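3-hydroxyisobutyrate dehydrogenase (Thermus thermophilus, PDB 2CVZ) catalyses the NADP-dependent oxidation of 3-hydroxyisobutyrate, probably to methylmalonate semialdehyde as a step of valine catabolism. Local coordinates at residues G108-T120 with P157-N169. Sequence-based numbering, arbitrary orientation.
Sequences GVTYLDAPVSGGT and PVGAGHAVKAINN. With NDP (NADPH dihydro-nicotinamide-adenine-dinucleotide phosphate), chain G.
Asp113 meets the N-terminus of helix 160-169 with its carboxylate, joining a strand of the Rossmann-type dinucleotide-binding domain to the helix that leads out of it. Asp113 OD1 accepts from His162 N at 3.0 Å through its anti lone pair, with a weak bond from Gly161 N beside it; Asp113 OD2 takes Gly159 N, the N-cap amide, at 3.0 Å from 43° above the carboxylate plane. With chi1 at 37°, CG lies between the backbone N and carbonyl carbon, turning the carboxylate to these amides. Asp113 CB lies over one face of the His162 ring, 3.3 Å from the centroid, a CH-pi contact. At the ring's edge, His162 NE2 donates in plane to Tyr111 OH (3.0 Å), which is also hydrogen-bonded to Asp88. Pro115 CG packs against Lys165 CB at 3.6 Å. Beyond it Lys165, bent at chi2 (58°) but otherwise extended, delivers NZ to Val116 O and, at 2.9 Å, to Asn169 OD1. Asn168 ND2 donates to the same OD1, giving it two donors, while Asn168 OD1 accepts from Gly205 N of the second subunit. These bonds place Lys165 beside the nicotinamide, consistent with this family's catalytic lysine: Lys165 NZ lies 3.6 Å from C5N of NADPH.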
ATOM      1  N   GLY C 108     -32.241   4.888  33.566  1.00 36.85           N
ATOM      2  CA  GLY C 108     -33.009   3.670  33.383  1.00 35.68           C
ATOM      3  C   GLY C 108     -33.273   3.378  31.916  1.00 34.56           C
ATOM      4  O   GLY C 108     -34.171   2.605  31.580  1.00 34.42           O
ATOM      5  N   VAL C 109     -32.489   4.001  31.040  1.00 32.99           N
ATOM      6  CA  VAL C 109     -32.630   3.808  29.598  1.00 31.64           C
ATOM      7  C   VAL C 109     -31.595   2.810  29.092  1.00 30.78           C
ATOM      8  O   VAL C 109     -30.413   2.908  29.426  1.00 31.70           O
ATOM      9  CB  VAL C 109     -32.449   5.141  28.838  1.00 32.19           C
ATOM     10  CG1 VAL C 109     -32.511   4.902  27.336  1.00 32.09           C
ATOM     11  CG2 VAL C 109     -33.529   6.125  29.260  1.00 30.54           C
ATOM     12  N   THR C 110     -32.041   1.855  28.285  1.00 29.32           N
ATOM     13  CA  THR C 110     -31.150   0.835  27.743  1.00 27.94           C
ATOM     14  C   THR C 110     -30.760   1.122  26.299  1.00 27.68           C
ATOM     15  O   THR C 110     -31.600   1.100  25.396  1.00 26.65           O
ATOM     16  CB  THR C 110     -31.799  -0.554  27.819  1.00 28.74           C
ATOM     17  OG1 THR C 110     -32.108  -0.855  29.186  1.00 27.74           O
ATOM     18  CG2 THR C 110     -30.857  -1.618  27.270  1.00 28.34           C
ATOM     19  N   TYR C 111     -29.473   1.394  26.096  1.00 26.70           N
ATOM     20  CA  TYR C 111     -28.934   1.691  24.774  1.00 26.23           C
ATOM     21  C   TYR C 111     -28.515   0.417  24.052  1.00 26.29           C
ATOM     22  O   TYR C 111     -28.005  -0.525  24.662  1.00 25.59           O
ATOM     23  CB  TYR C 111     -27.716   2.611  24.898  1.00 25.17           C
ATOM     24  CG  TYR C 111     -27.002   2.902  23.589  1.00 24.32           C
ATOM     25  CD1 TYR C 111     -27.308   4.041  22.841  1.00 23.04           C
ATOM     26  CD2 TYR C 111     -26.011   2.042  23.103  1.00 22.38           C
ATOM     27  CE1 TYR C 111     -26.641   4.322  21.645  1.00 22.50           C
ATOM     28  CE2 TYR C 111     -25.341   2.313  21.907  1.00 21.94           C
ATOM     29  CZ  TYR C 111     -25.659   3.453  21.186  1.00 21.93           C
ATOM     30  OH  TYR C 111     -24.982   3.737  20.021  1.00 22.24           O
ATOM     31  N   LEU C 112     -28.731   0.407  22.743  1.00 25.22           N
ATOM     32  CA  LEU C 112     -28.356  -0.721  21.902  1.00 25.29           C
ATOM     33  C   LEU C 112     -27.834  -0.151  20.598  1.00 24.86           C
ATOM     34  O   LEU C 112     -28.485   0.705  20.001  1.00 22.48           O
ATOM     35  CB  LEU C 112     -29.569  -1.603  21.596  1.00 27.71           C
ATOM     36  CG  LEU C 112     -30.239  -2.356  22.746  1.00 30.23           C
ATOM     37  CD1 LEU C 112     -31.458  -3.091  22.225  1.00 33.43           C
ATOM     38  CD2 LEU C 112     -29.252  -3.332  23.360  1.00 32.96           C
ATOM     39  N   ASP C 113     -26.652  -0.577  20.161  1.00 24.24           N
ATOM     40  CA  ASP C 113     -26.180  -0.077  18.882  1.00 24.12           C
ATOM     41  C   ASP C 113     -26.832  -0.966  17.839  1.00 23.05           C
ATOM     42  O   ASP C 113     -26.783  -2.193  17.931  1.00 25.40           O
ATOM     43  CB  ASP C 113     -24.642  -0.087  18.749  1.00 24.90           C
ATOM     44  CG  ASP C 113     -23.975  -1.285  19.399  1.00 25.59           C
ATOM     45  OD1 ASP C 113     -22.990  -1.790  18.818  1.00 23.69           O
ATOM     46  OD2 ASP C 113     -24.398  -1.704  20.495  1.00 28.30           O
ATOM     47  N   ALA C 114     -27.481  -0.342  16.865  1.00 20.16           N
ATOM     48  CA  ALA C 114     -28.164  -1.088  15.825  1.00 18.86           C
ATOM     49  C   ALA C 114     -27.917  -0.519  14.434  1.00 19.58           C
ATOM     50  O   ALA C 114     -28.860  -0.185  13.713  1.00 19.13           O
ATOM     51  CB  ALA C 114     -29.662  -1.122  16.121  1.00 19.36           C
ATOM     52  N   PRO C 115     -26.640  -0.392  14.040  1.00 19.58           N
ATOM     53  CA  PRO C 115     -26.333   0.141  12.708  1.00 18.36           C
ATOM     54  C   PRO C 115     -26.928  -0.775  11.641  1.00 18.75           C
ATOM     55  O   PRO C 115     -27.218  -1.945  11.906  1.00 18.11           O
ATOM     56  CB  PRO C 115     -24.804   0.181  12.689  1.00 17.93           C
ATOM     57  CG  PRO C 115     -24.418  -0.920  13.633  1.00 18.66           C
ATOM     58  CD  PRO C 115     -25.408  -0.752  14.764  1.00 18.32           C
ATOM     59  N   VAL C 116     -27.101  -0.258  10.429  1.00 17.92           N
ATOM     60  CA  VAL C 116     -27.716  -1.057   9.379  1.00 18.38           C
ATOM     61  C   VAL C 116     -26.971  -1.066   8.052  1.00 17.92           C
ATOM     62  O   VAL C 116     -26.043  -0.292   7.833  1.00 17.65           O
ATOM     63  CB  VAL C 116     -29.153  -0.554   9.114  1.00 19.57           C
ATOM     64  CG1 VAL C 116     -29.988  -0.653  10.390  1.00 19.62           C
ATOM     65  CG2 VAL C 116     -29.113   0.894   8.638  1.00 20.59           C
ATOM     66  N   SER C 117     -27.391  -1.963   7.167  1.00 17.93           N
ATOM     67  CA  SER C 117     -26.808  -2.060   5.840  1.00 19.23           C
ATOM     68  C   SER C 117     -27.926  -2.371   4.858  1.00 19.75           C
ATOM     69  O   SER C 117     -28.863  -3.098   5.188  1.00 19.37           O
ATOM     70  CB  SER C 117     -25.747  -3.154   5.782  1.00 19.43           C
ATOM     71  OG  SER C 117     -25.091  -3.124   4.524  1.00 21.82           O
ATOM     72  N   GLY C 118     -27.824  -1.812   3.656  1.00 20.18           N
ATOM     73  CA  GLY C 118     -28.840  -2.031   2.644  1.00 20.65           C
ATOM     74  C   GLY C 118     -29.029  -0.797   1.784  1.00 21.74           C
ATOM     75  O   GLY C 118     -29.667  -0.852   0.733  1.00 22.22           O
ATOM     76  N   GLY C 119     -28.473   0.324   2.235  1.00 21.71           N
ATOM     77  CA  GLY C 119     -28.588   1.563   1.482  1.00 21.07           C
ATOM     78  C   GLY C 119     -29.978   2.169   1.538  1.00 20.56           C
ATOM     79  O   GLY C 119     -30.865   1.651   2.219  1.00 21.85           O
ATOM     80  N   THR C 120     -30.172   3.275   0.826  1.00 19.54           N
ATOM     81  CA  THR C 120     -31.470   3.930   0.815  1.00 19.05           C
ATOM     82  C   THR C 120     -32.531   3.036   0.183  1.00 19.64           C
ATOM     83  O   THR C 120     -33.704   3.099   0.557  1.00 20.13           O
ATOM     84  CB  THR C 120     -31.415   5.286   0.069  1.00 18.99           C
ATOM     85  OG1 THR C 120     -30.849   5.102  -1.235  1.00 19.58           O
ATOM     86  CG2 THR C 120     -30.570   6.286   0.849  1.00 20.57           C
ATOM     87  N   PRO C 157     -22.139  -7.522  22.922  1.00 25.85           N
ATOM     88  CA  PRO C 157     -22.491  -6.442  23.850  1.00 25.84           C
ATOM     89  C   PRO C 157     -22.453  -5.082  23.153  1.00 26.17           C
ATOM     90  O   PRO C 157     -22.115  -4.998  21.971  1.00 26.04           O
ATOM     91  CB  PRO C 157     -21.426  -6.567  24.935  1.00 25.69           C
ATOM     92  CG  PRO C 157     -20.228  -7.033  24.159  1.00 26.65           C
ATOM     93  CD  PRO C 157     -20.828  -8.101  23.269  1.00 25.64           C
ATOM     94  N   VAL C 158     -22.801  -4.027  23.884  1.00 25.29           N
ATOM     95  CA  VAL C 158     -22.797  -2.677  23.325  1.00 23.88           C
ATOM     96  C   VAL C 158     -21.466  -2.386  22.641  1.00 23.85           C
ATOM     97  O   VAL C 158     -20.400  -2.623  23.214  1.00 22.52           O
ATOM     98  CB  VAL C 158     -23.034  -1.615  24.422  1.00 24.08           C
ATOM     99  CG1 VAL C 158     -22.858  -0.209  23.846  1.00 24.17           C
ATOM    100  CG2 VAL C 158     -24.430  -1.776  25.004  1.00 25.59           C
ATOM    101  N   GLY C 159     -21.536  -1.878  21.412  1.00 22.59           N
ATOM    102  CA  GLY C 159     -20.332  -1.555  20.667  1.00 22.45           C
ATOM    103  C   GLY C 159     -19.997  -2.567  19.588  1.00 22.15           C
ATOM    104  O   GLY C 159     -19.405  -2.218  18.567  1.00 22.36           O
ATOM    105  N   ALA C 160     -20.381  -3.821  19.808  1.00 21.15           N
ATOM    106  CA  ALA C 160     -20.104  -4.884  18.846  1.00 20.44           C
ATOM    107  C   ALA C 160     -20.827  -4.654  17.525  1.00 20.25           C
ATOM    108  O   ALA C 160     -20.325  -5.022  16.467  1.00 20.17           O
ATOM    109  CB  ALA C 160     -20.497  -6.236  19.429  1.00 21.09           C
ATOM    110  N   GLY C 161     -22.012  -4.054  17.592  1.00 19.27           N
ATOM    111  CA  GLY C 161     -22.766  -3.787  16.379  1.00 18.78           C
ATOM    112  C   GLY C 161     -22.043  -2.762  15.526  1.00 18.04           C
ATOM    113  O   GLY C 161     -21.875  -2.949  14.322  1.00 17.95           O
ATOM    114  N   HIS C 162     -21.611  -1.673  16.157  1.00 18.54           N
ATOM    115  CA  HIS C 162     -20.893  -0.618  15.454  1.00 18.30           C
ATOM    116  C   HIS C 162     -19.594  -1.157  14.865  1.00 17.49           C
ATOM    117  O   HIS C 162     -19.179  -0.753  13.781  1.00 17.61           O
ATOM    118  CB  HIS C 162     -20.564   0.539  16.402  1.00 19.15           C
ATOM    119  CG  HIS C 162     -21.759   1.325  16.839  1.00 20.10           C
ATOM    120  ND1 HIS C 162     -22.733   1.751  15.962  1.00 20.05           N
ATOM    121  CD2 HIS C 162     -22.120   1.792  18.057  1.00 21.53           C
ATOM    122  CE1 HIS C 162     -23.644   2.445  16.620  1.00 20.11           C
ATOM    123  NE2 HIS C 162     -23.298   2.485  17.894  1.00 20.96           N
ATOM    124  N   ALA C 163     -18.954  -2.068  15.589  1.00 17.09           N
ATOM    125  CA  ALA C 163     -17.701  -2.656  15.134  1.00 16.97           C
ATOM    126  C   ALA C 163     -17.903  -3.481  13.868  1.00 16.44           C
ATOM    127  O   ALA C 163     -17.146  -3.348  12.907  1.00 16.83           O
ATOM    128  CB  ALA C 163     -17.103  -3.521  16.233  1.00 17.45           C
ATOM    129  N   VAL C 164     -18.921  -4.338  13.869  1.00 16.25           N
ATOM    130  CA  VAL C 164     -19.198  -5.162  12.699  1.00 15.45           C
ATOM    131  C   VAL C 164     -19.585  -4.285  11.513  1.00 15.14           C
ATOM    132  O   VAL C 164     -19.213  -4.568  10.372  1.00 15.71           O
ATOM    133  CB  VAL C 164     -20.334  -6.173  12.979  1.00 15.98           C
ATOM    134  CG1 VAL C 164     -20.709  -6.907  11.703  1.00 14.67           C
ATOM    135  CG2 VAL C 164     -19.887  -7.165  14.041  1.00 16.36           C
ATOM    136  N   LYS C 165     -20.328  -3.218  11.783  1.00 15.72           N
ATOM    137  CA  LYS C 165     -20.747  -2.308  10.724  1.00 17.53           C
ATOM    138  C   LYS C 165     -19.530  -1.651  10.085  1.00 15.82           C
ATOM    139  O   LYS C 165     -19.433  -1.564   8.865  1.00 16.66           O
ATOM    140  CB  LYS C 165     -21.688  -1.229  11.275  1.00 16.86           C
ATOM    141  CG  LYS C 165     -22.044  -0.118  10.275  1.00 18.07           C
ATOM    142  CD  LYS C 165     -22.704  -0.659   9.002  1.00 21.04           C
ATOM    143  CE  LYS C 165     -23.041   0.471   8.032  1.00 22.60           C
ATOM    144  NZ  LYS C 165     -23.569  -0.031   6.727  1.00 23.59           N
ATOM    145  N   ALA C 166     -18.601  -1.192  10.918  1.00 16.29           N
ATOM    146  CA  ALA C 166     -17.395  -0.540  10.423  1.00 15.67           C
ATOM    147  C   ALA C 166     -16.587  -1.479   9.539  1.00 16.33           C
ATOM    148  O   ALA C 166     -16.119  -1.090   8.469  1.00 15.66           O
ATOM    149  CB  ALA C 166     -16.539  -0.049  11.594  1.00 15.81           C
ATOM    150  N   ILE C 167     -16.417  -2.720   9.980  1.00 15.22           N
ATOM    151  CA  ILE C 167     -15.665  -3.679   9.190  1.00 15.67           C
ATOM    152  C   ILE C 167     -16.403  -3.984   7.889  1.00 16.30           C
ATOM    153  O   ILE C 167     -15.789  -4.098   6.834  1.00 15.72           O
ATOM    154  CB  ILE C 167     -15.411  -4.980   9.987  1.00 15.48           C
ATOM    155  CG1 ILE C 167     -14.444  -4.690  11.137  1.00 16.85           C
ATOM    156  CG2 ILE C 167     -14.828  -6.051   9.081  1.00 16.63           C
ATOM    157  CD1 ILE C 167     -13.121  -4.080  10.685  1.00 17.27           C
ATOM    158  N   ASN C 168     -17.725  -4.111   7.961  1.00 16.70           N
ATOM    159  CA  ASN C 168     -18.503  -4.381   6.757  1.00 17.24           C
ATOM    160  C   ASN C 168     -18.265  -3.284   5.720  1.00 17.41           C
ATOM    161  O   ASN C 168     -18.040  -3.566   4.542  1.00 17.17           O
ATOM    162  CB  ASN C 168     -19.999  -4.444   7.077  1.00 16.93           C
ATOM    163  CG  ASN C 168     -20.855  -4.474   5.825  1.00 19.50           C
ATOM    164  OD1 ASN C 168     -20.951  -5.497   5.145  1.00 18.32           O
ATOM    165  ND2 ASN C 168     -21.469  -3.337   5.502  1.00 19.76           N
ATOM    166  N   ASN C 169     -18.316  -2.029   6.154  1.00 17.42           N
ATOM    167  CA  ASN C 169     -18.105  -0.926   5.227  1.00 18.30           C
ATOM    168  C   ASN C 169     -16.665  -0.845   4.746  1.00 17.39           C
ATOM    169  O   ASN C 169     -16.401  -0.345   3.657  1.00 17.59           O
ATOM    170  CB  ASN C 169     -18.561   0.389   5.856  1.00 21.66           C
ATOM    171  CG  ASN C 169     -20.054   0.618   5.683  1.00 23.88           C
ATOM    172  OD1 ASN C 169     -20.851  -0.322   5.767  1.00 27.64           O
ATOM    173  ND2 ASN C 169     -20.441   1.862   5.444  1.00 23.56           N
TER
HETATM  174  PA  NDP G1303     -27.898  12.216   6.064  1.00 22.75           P
HETATM  175  O1A NDP G1303     -28.821  12.039   4.975  1.00 21.81           O
HETATM  176  O2A NDP G1303     -26.695  13.119   5.994  1.00 23.93           O
HETATM  177  O5B NDP G1303     -28.817  12.635   7.353  1.00 22.87           O
HETATM  178  C5B NDP G1303     -28.191  12.932   8.607  1.00 23.18           C
HETATM  179  C4B NDP G1303     -29.365  13.259   9.518  1.00 24.39           C
HETATM  180  O4B NDP G1303     -28.781  13.619  10.799  1.00 24.01           O
HETATM  181  C3B NDP G1303     -30.267  14.377   9.105  1.00 24.49           C
HETATM  182  O3B NDP G1303     -31.627  14.059   9.500  1.00 24.41           O
HETATM  183  C2B NDP G1303     -29.788  15.553   9.865  1.00 24.72           C
HETATM  184  O2B NDP G1303     -30.675  16.660  10.040  1.00 25.08           O
HETATM  185  C1B NDP G1303     -29.303  14.898  11.120  1.00 24.08           C
HETATM  186  N9A NDP G1303     -28.282  15.715  11.832  1.00 24.46           N
HETATM  187  C8A NDP G1303     -26.991  16.094  11.394  1.00 25.81           C
HETATM  188  N7A NDP G1303     -26.377  16.817  12.310  1.00 25.49           N
HETATM  189  C5A NDP G1303     -27.244  16.929  13.361  1.00 26.48           C
HETATM  190  C6A NDP G1303     -27.187  17.564  14.623  1.00 27.60           C
HETATM  191  N6A NDP G1303     -26.096  18.238  14.987  1.00 28.13           N
HETATM  192  N1A NDP G1303     -28.252  17.480  15.459  1.00 28.35           N
HETATM  193  C2A NDP G1303     -29.357  16.795  15.085  1.00 28.39           C
HETATM  194  N3A NDP G1303     -29.512  16.161  13.918  1.00 26.33           N
HETATM  195  C4A NDP G1303     -28.408  16.265  13.089  1.00 25.66           C
HETATM  196  O3  NDP G1303     -27.371  10.822   6.570  1.00 22.62           O
HETATM  197  PN  NDP G1303     -27.596   9.285   6.198  1.00 20.78           P
HETATM  198  O1N NDP G1303     -27.161   9.117   4.808  1.00 21.88           O
HETATM  199  O2N NDP G1303     -29.021   9.032   6.592  1.00 20.81           O
HETATM  200  O5D NDP G1303     -26.663   8.584   7.288  1.00 20.45           O
HETATM  201  C5D NDP G1303     -26.960   8.637   8.722  1.00 20.64           C
HETATM  202  C4D NDP G1303     -26.181   7.463   9.391  1.00 21.04           C
HETATM  203  O4D NDP G1303     -26.521   6.268   8.692  1.00 19.95           O
HETATM  204  C3D NDP G1303     -24.665   7.609   9.226  1.00 19.99           C
HETATM  205  O3D NDP G1303     -24.022   7.179  10.435  1.00 18.80           O
HETATM  206  C2D NDP G1303     -24.334   6.767   8.023  1.00 20.76           C
HETATM  207  O2D NDP G1303     -22.954   6.449   8.027  1.00 20.96           O
HETATM  208  C1D NDP G1303     -25.332   5.569   8.313  1.00 20.21           C
HETATM  209  N1N NDP G1303     -25.671   4.731   7.121  1.00 20.05           N
HETATM  210  C2N NDP G1303     -25.914   5.387   5.882  1.00 20.60           C
HETATM  211  C3N NDP G1303     -26.254   4.531   4.757  1.00 20.96           C
HETATM  212  C7N NDP G1303     -26.531   5.122   3.443  1.00 21.74           C
HETATM  213  O7N NDP G1303     -26.511   4.465   2.381  1.00 20.74           O
HETATM  214  N7N NDP G1303     -26.840   6.428   3.339  1.00 18.82           N
HETATM  215  C4N NDP G1303     -26.319   3.145   4.955  1.00 20.99           C
HETATM  216  C5N NDP G1303     -26.081   2.543   6.157  1.00 21.52           C
HETATM  217  C6N NDP G1303     -25.757   3.333   7.241  1.00 21.04           C
HETATM  218  P2B NDP G1303     -30.953  17.735   8.953  1.00 25.79           P
HETATM  219  O1X NDP G1303     -31.362  18.907   9.754  1.00 24.99           O
HETATM  220  O2X NDP G1303     -32.022  17.229   8.050  1.00 26.53           O
HETATM  221  O3X NDP G1303     -29.673  18.017   8.169  1.00 24.28           O